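Local structure of 182aa long hypothetical protein (Pyrococcus horikoshii, 2GAN) at residues Lys5-Pro10 with Thr71-Asn76. The protein is of unknown function but, as a member of the GNAT family, probably transfers an acetyl group from acetyl-CoA to an acceptor not yet identified. Residues are numbered along the deposited sequence; the frame is centred on the assembly and turned at random.
Sequences KKIKNP and TYQKDN. With SO4 (sulfate ion), chain E.
Lys5 and Thr71 form an antiparallel hydrogen-bonded pair that joins strand 2-6, the outermost strand at this end of the mixed sheet in the chain, to strand 68-74, an arrangement consistent with the start of a GNAT fold. Lys5 N donates to Thr71 O at 2.7 Å. The return bond runs from Thr71 N to Lys5 O at 3.0 Å. Thr71 OG1 sits between its own backbone N and carbonyl carbon (chi1 65°), which brings it within 3.2 Å of Lys5 O. The tight part of the contact lies beside this hydroxyl. Buried Ile7 crosses the Thr71 side chain at about a right angle, its CG1 3.7 Å from Thr71 CG2 and its CD1 also against Thr71 OG1. An alanine in place of Thr71 would probably leave a gap beside CG1 and CD1 of Ile7 and deprive Lys5 O of its hydroxyl neighbour, while both backbone bonds could remain. Ile78 of the next strand, 78-85, touches both Thr71 and Gln73. Toward solvent the packing is looser: the exposed Lys5 chain runs obliquely across the Gln73 amide, with Lys5 CD 3.9 Å from Gln73 NE2. Gln73 OE1 lies against Ile7 CD1, 3.8 Å away, and also takes a bond from water. That water donates to Gln73 OE1 at 2.6 Å and accepts only a weak, 3.4 Å bond from Lys5 NZ, whose chain bends at chi4 (-66°).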
# COMPACT_ATOMS: atom_id res chain seq x y z
N LYS A 5 21.62 1.18 -16.62
CA LYS A 5 21.96 0.88 -17.99
C LYS A 5 20.75 1.06 -18.88
O LYS A 5 19.67 0.55 -18.59
CB LYS A 5 22.51 -0.54 -18.10
CG LYS A 5 22.99 -0.93 -19.48
CD LYS A 5 23.77 -2.22 -19.43
CE LYS A 5 24.23 -2.65 -20.81
NZ LYS A 5 23.07 -3.01 -21.69
N LYS A 6 20.94 1.81 -19.96
CA LYS A 6 19.85 2.07 -20.89
C LYS A 6 19.68 0.87 -21.80
O LYS A 6 20.66 0.22 -22.17
CB LYS A 6 20.18 3.31 -21.73
CG LYS A 6 19.03 3.83 -22.59
CD LYS A 6 19.42 5.13 -23.26
CE LYS A 6 18.24 5.80 -23.95
NZ LYS A 6 17.72 5.03 -25.12
N ILE A 7 18.44 0.55 -22.15
CA ILE A 7 18.20 -0.57 -23.05
C ILE A 7 17.91 -0.00 -24.45
O ILE A 7 16.88 0.64 -24.67
CB ILE A 7 17.00 -1.43 -22.62
CG1 ILE A 7 17.14 -1.87 -21.15
CG2 ILE A 7 16.91 -2.65 -23.53
CD1 ILE A 7 18.37 -2.72 -20.84
N LYS A 8 18.83 -0.23 -25.38
CA LYS A 8 18.68 0.26 -26.75
C LYS A 8 17.36 -0.17 -27.38
O LYS A 8 16.64 0.65 -27.94
CB LYS A 8 19.85 -0.24 -27.61
CG LYS A 8 19.90 0.34 -29.02
CD LYS A 8 21.16 -0.08 -29.77
CE LYS A 8 21.18 0.50 -31.18
NZ LYS A 8 22.35 0.03 -31.99
N ASN A 9 17.04 -1.45 -27.29
CA ASN A 9 15.81 -1.97 -27.86
C ASN A 9 15.01 -2.70 -26.79
O ASN A 9 15.07 -3.93 -26.67
CB ASN A 9 16.14 -2.88 -29.05
CG ASN A 9 16.77 -2.10 -30.21
OD1 ASN A 9 16.07 -1.37 -30.93
ND2 ASN A 9 18.08 -2.24 -30.39
N PRO A 10 14.23 -1.94 -26.00
CA PRO A 10 13.41 -2.48 -24.91
C PRO A 10 12.77 -3.83 -25.16
O PRO A 10 12.64 -4.64 -24.23
CB PRO A 10 12.39 -1.37 -24.69
CG PRO A 10 13.21 -0.13 -24.96
CD PRO A 10 13.92 -0.52 -26.23
N THR A 71 17.29 0.39 -16.75
CA THR A 71 17.29 -0.71 -15.81
C THR A 71 18.50 -0.61 -14.93
O THR A 71 19.51 -0.00 -15.31
CB THR A 71 17.40 -2.09 -16.50
OG1 THR A 71 18.68 -2.18 -17.15
CG2 THR A 71 16.30 -2.28 -17.52
N TYR A 72 18.41 -1.19 -13.75
CA TYR A 72 19.56 -1.21 -12.87
C TYR A 72 20.01 -2.65 -13.01
O TYR A 72 19.22 -3.57 -12.80
CB TYR A 72 19.19 -0.88 -11.43
CG TYR A 72 20.40 -0.67 -10.54
CD1 TYR A 72 21.04 -1.75 -9.93
CD2 TYR A 72 20.93 0.61 -10.33
CE1 TYR A 72 22.17 -1.57 -9.14
CE2 TYR A 72 22.06 0.81 -9.54
CZ TYR A 72 22.67 -0.28 -8.95
OH TYR A 72 23.80 -0.09 -8.18
N GLN A 73 21.25 -2.84 -13.41
CA GLN A 73 21.77 -4.19 -13.58
C GLN A 73 22.96 -4.44 -12.67
O GLN A 73 23.74 -3.53 -12.37
CB GLN A 73 22.18 -4.43 -15.04
CG GLN A 73 21.03 -4.29 -16.04
CD GLN A 73 21.42 -4.72 -17.45
OE1 GLN A 73 20.69 -4.47 -18.42
NE2 GLN A 73 22.57 -5.38 -17.58
N LYS A 74 23.07 -5.68 -12.24
CA LYS A 74 24.16 -6.12 -11.40
C LYS A 74 24.71 -7.33 -12.13
O LYS A 74 24.02 -8.34 -12.27
CB LYS A 74 23.66 -6.54 -10.02
CG LYS A 74 24.78 -6.76 -9.00
CD LYS A 74 24.21 -7.19 -7.66
CE LYS A 74 25.15 -6.88 -6.50
NZ LYS A 74 26.52 -7.46 -6.67
N ASP A 75 25.94 -7.23 -12.62
CA ASP A 75 26.55 -8.34 -13.32
C ASP A 75 25.64 -8.82 -14.46
O ASP A 75 25.34 -10.01 -14.55
CB ASP A 75 26.83 -9.48 -12.33
CG ASP A 75 27.89 -9.09 -11.30
OD1 ASP A 75 27.95 -9.75 -10.24
OD2 ASP A 75 28.66 -8.14 -11.55
N ASN A 76 25.19 -7.89 -15.30
CA ASN A 76 24.34 -8.19 -16.46
C ASN A 76 22.97 -8.78 -16.12
O ASN A 76 22.40 -9.52 -16.92
CB ASN A 76 25.06 -9.15 -17.41
CG ASN A 76 26.39 -8.61 -17.88
OD1 ASN A 76 27.22 -9.35 -18.40
ND2 ASN A 76 26.59 -7.32 -17.71
S SO4 E . 29.39 -8.14 -4.62
O1 SO4 E . 28.59 -8.20 -3.39
O2 SO4 E . 29.47 -6.74 -5.08
O3 SO4 E . 28.76 -8.96 -5.66
O4 SO4 E . 30.75 -8.65 -4.35
O HOH W 1 20.87 -5.43 -20.79